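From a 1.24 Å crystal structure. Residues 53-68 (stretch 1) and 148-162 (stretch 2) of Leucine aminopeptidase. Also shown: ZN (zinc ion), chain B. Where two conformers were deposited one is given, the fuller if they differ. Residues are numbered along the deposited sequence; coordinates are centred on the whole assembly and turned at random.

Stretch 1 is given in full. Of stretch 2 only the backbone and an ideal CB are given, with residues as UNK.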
# COMPACT_ATOMS: atom_id res chain seq x y z
N ARG A 53 9.37 -15.59 -4.52
CA ARG A 53 9.81 -14.37 -5.19
C ARG A 53 9.26 -13.14 -4.49
O ARG A 53 9.98 -12.14 -4.31
CB ARG A 53 9.39 -14.43 -6.66
CG ARG A 53 9.93 -13.28 -7.48
CD ARG A 53 9.77 -13.51 -8.98
NE ARG A 53 8.36 -13.67 -9.32
CZ ARG A 53 7.91 -14.05 -10.50
NH1 ARG A 53 8.77 -14.32 -11.48
NH2 ARG A 53 6.61 -14.18 -10.71
N ALA A 54 8.00 -13.19 -4.05
CA ALA A 54 7.43 -12.07 -3.33
C ALA A 54 8.22 -11.75 -2.06
O ALA A 54 8.52 -10.58 -1.77
CB ALA A 54 5.96 -12.37 -3.02
N VAL A 55 8.59 -12.79 -1.29
CA VAL A 55 9.38 -12.55 -0.09
C VAL A 55 10.77 -12.02 -0.45
O VAL A 55 11.32 -11.15 0.24
CB VAL A 55 9.45 -13.81 0.79
CG1 VAL A 55 10.44 -13.62 1.92
CG2 VAL A 55 8.08 -14.14 1.32
N LYS A 56 11.35 -12.54 -1.54
CA LYS A 56 12.65 -12.05 -2.00
C LYS A 56 12.60 -10.57 -2.29
O LYS A 56 13.57 -9.85 -2.03
CB LYS A 56 13.11 -12.84 -3.22
CG LYS A 56 14.41 -12.35 -3.86
CD LYS A 56 14.70 -13.07 -5.19
CE LYS A 56 13.81 -12.54 -6.32
NZ LYS A 56 14.04 -13.20 -7.64
N TYR A 57 11.49 -10.08 -2.85
CA TYR A 57 11.38 -8.64 -3.09
C TYR A 57 11.32 -7.85 -1.79
O TYR A 57 11.88 -6.76 -1.70
CB TYR A 57 10.19 -8.33 -4.01
CG TYR A 57 10.37 -8.79 -5.43
CD1 TYR A 57 11.60 -8.70 -6.05
CD2 TYR A 57 9.30 -9.31 -6.15
CE1 TYR A 57 11.77 -9.10 -7.36
CE2 TYR A 57 9.45 -9.71 -7.47
CZ TYR A 57 10.69 -9.62 -8.06
OH TYR A 57 10.87 -10.03 -9.37
N VAL A 58 10.64 -8.39 -0.76
CA VAL A 58 10.72 -7.73 0.55
C VAL A 58 12.17 -7.64 1.02
O VAL A 58 12.63 -6.59 1.48
CB VAL A 58 9.86 -8.44 1.62
CG1 VAL A 58 10.03 -7.73 2.96
CG2 VAL A 58 8.40 -8.47 1.21
N GLN A 59 12.89 -8.76 0.94
CA GLN A 59 14.28 -8.78 1.37
C GLN A 59 15.11 -7.79 0.57
O GLN A 59 15.97 -7.10 1.13
CB GLN A 59 14.84 -10.19 1.22
CG GLN A 59 16.25 -10.34 1.79
CD GLN A 59 16.25 -10.29 3.30
OE1 GLN A 59 15.58 -11.10 3.95
NE2 GLN A 59 16.98 -9.33 3.87
N GLN A 60 14.89 -7.71 -0.73
CA GLN A 60 15.67 -6.80 -1.57
C GLN A 60 15.47 -5.35 -1.15
O GLN A 60 16.43 -4.57 -1.02
CB GLN A 60 15.26 -6.99 -3.03
CG GLN A 60 15.98 -6.05 -3.97
CD GLN A 60 15.57 -6.21 -5.43
OE1 GLN A 60 14.74 -7.06 -5.78
NE2 GLN A 60 16.15 -5.38 -6.29
N LEU A 61 14.20 -4.97 -0.94
CA LEU A 61 13.92 -3.59 -0.53
C LEU A 61 14.50 -3.31 0.85
O LEU A 61 15.11 -2.26 1.07
CB LEU A 61 12.42 -3.31 -0.59
CG LEU A 61 11.80 -3.35 -1.99
CD1 LEU A 61 10.31 -3.16 -1.91
CD2 LEU A 61 12.41 -2.28 -2.90
N CYS A 62 14.37 -4.25 1.78
CA CYS A 62 14.96 -4.04 3.10
C CYS A 62 16.48 -3.99 3.04
O CYS A 62 17.10 -3.28 3.84
CB CYS A 62 14.49 -5.11 4.09
SG CYS A 62 12.76 -4.98 4.55
N ASP A 63 17.10 -4.71 2.10
CA ASP A 63 18.55 -4.72 1.96
C ASP A 63 19.09 -3.39 1.46
O ASP A 63 20.30 -3.16 1.55
CB ASP A 63 18.98 -5.85 1.03
CG ASP A 63 18.94 -7.21 1.70
OD1 ASP A 63 18.77 -7.30 2.93
OD2 ASP A 63 19.09 -8.22 0.98
N ILE A 64 18.23 -2.52 0.92
CA ILE A 64 18.67 -1.14 0.68
C ILE A 64 19.11 -0.44 1.97
O ILE A 64 19.95 0.47 1.94
CB ILE A 64 17.57 -0.36 -0.05
CG1 ILE A 64 17.37 -0.97 -1.42
CG2 ILE A 64 17.87 1.16 -0.13
CD1 ILE A 64 16.14 -0.47 -2.14
N GLY A 65 18.56 -0.85 3.10
CA GLY A 65 18.64 -0.09 4.32
C GLY A 65 17.39 0.76 4.42
O GLY A 65 16.50 0.69 3.58
N PRO A 66 17.30 1.59 5.46
CA PRO A 66 16.14 2.47 5.60
C PRO A 66 15.90 3.30 4.35
O PRO A 66 16.83 3.70 3.63
CB PRO A 66 16.51 3.36 6.80
CG PRO A 66 17.39 2.45 7.64
CD PRO A 66 18.21 1.68 6.62
N ARG A 67 14.62 3.55 4.08
CA ARG A 67 14.17 4.35 2.95
C ARG A 67 13.34 5.51 3.48
O ARG A 67 12.17 5.70 3.11
CB ARG A 67 13.38 3.46 1.98
CG ARG A 67 14.24 2.42 1.27
CD ARG A 67 13.58 1.04 1.35
NE ARG A 67 13.85 0.45 2.65
CZ ARG A 67 13.04 -0.37 3.33
NH1 ARG A 67 11.83 -0.64 2.89
NH2 ARG A 67 13.47 -0.90 4.48
N ILE A 68 13.94 6.29 4.38
CA ILE A 68 13.27 7.45 4.95
C ILE A 68 13.10 8.51 3.87
O ILE A 68 13.95 8.65 2.98
CB ILE A 68 14.13 7.96 6.12
CG1 ILE A 68 14.24 6.90 7.23
CG2 ILE A 68 13.58 9.28 6.65
CD1 ILE A 68 15.38 7.15 8.21
N UNK A 148 18.63 2.86 15.96
CA UNK A 148 18.99 1.76 15.08
C UNK A 148 18.13 1.77 13.82
O UNK A 148 17.02 2.30 13.82
CB UNK A 148 18.85 0.42 15.81
N UNK A 149 18.64 1.21 12.72
CA UNK A 149 17.87 1.24 11.47
C UNK A 149 16.61 0.38 11.56
O UNK A 149 16.65 -0.77 12.03
CB UNK A 149 18.74 0.76 10.30
N UNK A 150 15.50 0.94 11.10
CA UNK A 150 14.20 0.29 11.16
C UNK A 150 13.83 -0.20 9.76
O UNK A 150 13.62 0.61 8.84
CB UNK A 150 13.13 1.24 11.71
N UNK A 151 13.74 -1.53 9.59
CA UNK A 151 13.55 -2.13 8.27
C UNK A 151 12.12 -2.05 7.79
O UNK A 151 11.88 -2.09 6.58
CB UNK A 151 14.00 -3.59 8.29
N UNK A 152 11.14 -2.00 8.69
CA UNK A 152 9.76 -1.77 8.29
C UNK A 152 9.25 -2.81 7.27
O UNK A 152 8.56 -2.46 6.33
CB UNK A 152 9.63 -0.36 7.70
N UNK A 153 9.59 -4.09 7.46
CA UNK A 153 9.33 -5.07 6.40
C UNK A 153 7.85 -5.20 6.07
O UNK A 153 7.49 -5.31 4.89
CB UNK A 153 9.88 -6.44 6.81
N UNK A 154 6.98 -5.24 7.08
CA UNK A 154 5.55 -5.43 6.87
C UNK A 154 4.80 -4.11 6.77
O UNK A 154 3.57 -4.10 6.82
CB UNK A 154 4.96 -6.27 8.00
N UNK A 155 5.51 -2.99 6.65
CA UNK A 155 4.91 -1.68 6.84
C UNK A 155 5.38 -0.83 5.67
O UNK A 155 6.49 -0.27 5.67
CB UNK A 155 5.29 -1.06 8.19
N UNK A 156 4.55 -0.77 4.63
CA UNK A 156 4.92 -0.18 3.35
C UNK A 156 5.71 -1.13 2.47
O UNK A 156 5.30 -1.43 1.34
CB UNK A 156 5.73 1.10 3.58
N UNK A 157 6.82 -1.66 2.99
CA UNK A 157 7.74 -2.44 2.18
C UNK A 157 7.01 -3.61 1.54
O UNK A 157 7.17 -3.88 0.34
CB UNK A 157 8.92 -2.94 3.02
N UNK A 158 6.22 -4.35 2.33
CA UNK A 158 5.57 -5.54 1.79
C UNK A 158 4.56 -5.19 0.70
O UNK A 158 4.37 -6.00 -0.22
CB UNK A 158 4.88 -6.31 2.91
N UNK A 159 3.91 -4.03 0.79
CA UNK A 159 3.02 -3.62 -0.28
C UNK A 159 3.78 -3.35 -1.57
O UNK A 159 3.36 -3.77 -2.65
CB UNK A 159 2.23 -2.38 0.14
N UNK A 160 4.90 -2.62 -1.47
CA UNK A 160 5.73 -2.41 -2.64
C UNK A 160 6.20 -3.73 -3.23
O UNK A 160 6.20 -3.92 -4.45
CB UNK A 160 6.93 -1.53 -2.29
N UNK A 161 6.61 -4.67 -2.36
CA UNK A 161 7.07 -5.97 -2.82
C UNK A 161 5.95 -6.77 -3.48
O UNK A 161 6.18 -7.45 -4.49
CB UNK A 161 7.66 -6.76 -1.65
N UNK A 162 4.73 -6.70 -2.94
CA UNK A 162 3.63 -7.39 -3.58
C UNK A 162 3.35 -6.78 -4.95
O UNK A 162 3.08 -7.50 -5.90
CB UNK A 162 2.38 -7.34 -2.70
ZN ZN B . 4.29 2.30 10.28

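Stretch 1 offers a helix beginning before 53, followed by a loop from which R67 reaches the second stretch; helix 153-162 crosses the first at 130°, with the axes 8.3 Å apart at closest approach.

At 148 nothing of stretch 1 lies near the CB, so stretch 1 sets no limit; it is K148, an extended chain whose NZ hydrogen-bonds elsewhere in the structure. Position 149 has phi -68° and an ideal CB 3.4 Å from P66 CG, a tight fit that favours a compact apolar residue. Proline suits both, and P149 CB packs on P66 CG at 3.6 Å. At 150 no atom of stretch 1 lies within 5.5 Å of the ideal CB, so large or small side chains would do; F150 leads its ring away from stretch 1.

At 151 the CB points sideways, 4.2 Å from C62 SG, so a small side chain fits most simply. The backbone does the polar work: R67 NH2 donates to the carbonyl O of 151 at 2.9 Å, whatever the side chain, here that of A151. Position 152 has phi/psi of 57/41, which glycine or asparagine adopts readily, though others can. S152 takes it, its OG donating to the O of 155 at 2.7 Å.

Position 153 offers its CB to C62 SG, 3.9 Å away, and V58 CG1, 4.1 Å away. Small apolar residues suit, and A153 is there. Position 154 points away, leaving the choice free; N154 bonds elsewhere in the structure. Position 155 is out of reach of stretch 1, but the zinc lies nearby, calling for a ligand such as aspartate, glutamate or histidine; D155 OD2 binds ZN at 2.0 Å. At 156, phi of 82° favours glycine, and G156 it is.

Position 157 points toward stretch 1, its ideal CB 3.7 Å from R67 NH1 with apolar V58 and C62 also near. An acceptor is wanted, ideally beside a methyl: threonine, or serine with less packing. T157 OG1 accepts from R67 NH1 at 2.9 Å and donates to S152 O at 2.7 Å, while T157 CG2 rests 3.7 Å from L61 CB.

At 158 the CB is sideways, 4.5 Å from V58 CG2; small residues fit, and A158 is there. Position 159 points away, unconstrained by stretch 1; it is G159. At 160 the CB is 3.8 Å from L61 CD1, suiting a small apolar residue, and A160 packs there.

Position 161 is the strictest: it points toward stretch 1, with the ideal CB 3.4 Å from V58 CG2 and 3.8 Å from Y57 CB. Alanine fits closely, and A161, with A153, T157 and A158, forms the hole that V58 fills. Position 162 points away, open to many choices; it is L162.

Stretch 2, residues 148-162: KPFASANDGTAGAAL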
# COMPACT_ATOMS: atom_id res chain seq x y z
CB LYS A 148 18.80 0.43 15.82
CG LYS A 148 19.72 0.32 17.04
CD LYS A 148 19.55 -0.99 17.78
CE LYS A 148 20.59 -1.15 18.89
NZ LYS A 148 20.38 -2.41 19.64
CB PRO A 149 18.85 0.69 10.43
CG PRO A 149 19.91 -0.02 11.21
CD PRO A 149 20.00 0.68 12.53
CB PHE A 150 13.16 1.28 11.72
CG PHE A 150 11.74 0.78 11.64
CD1 PHE A 150 11.37 -0.45 12.19
CD2 PHE A 150 10.78 1.55 11.02
CE1 PHE A 150 10.04 -0.90 12.11
CE2 PHE A 150 9.45 1.11 10.95
CZ PHE A 150 9.08 -0.13 11.48
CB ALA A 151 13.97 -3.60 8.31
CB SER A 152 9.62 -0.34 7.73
OG SER A 152 8.28 0.09 7.70
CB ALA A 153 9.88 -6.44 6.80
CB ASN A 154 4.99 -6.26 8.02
CG ASN A 154 3.61 -6.85 7.73
OD1 ASN A 154 3.28 -7.20 6.58
ND2 ASN A 154 2.79 -6.98 8.77
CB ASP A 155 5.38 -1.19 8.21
CG ASP A 155 4.77 0.14 8.62
OD1 ASP A 155 4.14 0.83 7.79
OD2 ASP A 155 4.95 0.51 9.82
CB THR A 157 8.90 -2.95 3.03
OG1 THR A 157 9.42 -1.87 3.82
CG2 THR A 157 9.99 -3.49 2.14
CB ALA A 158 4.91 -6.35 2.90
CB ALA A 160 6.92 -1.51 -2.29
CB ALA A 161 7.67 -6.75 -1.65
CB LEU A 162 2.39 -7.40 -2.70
CG LEU A 162 1.18 -8.12 -3.33
CD1 LEU A 162 1.52 -9.58 -3.73
CD2 LEU A 162 -0.00 -8.12 -2.37
O HOH W 1 2.21 1.99 10.43
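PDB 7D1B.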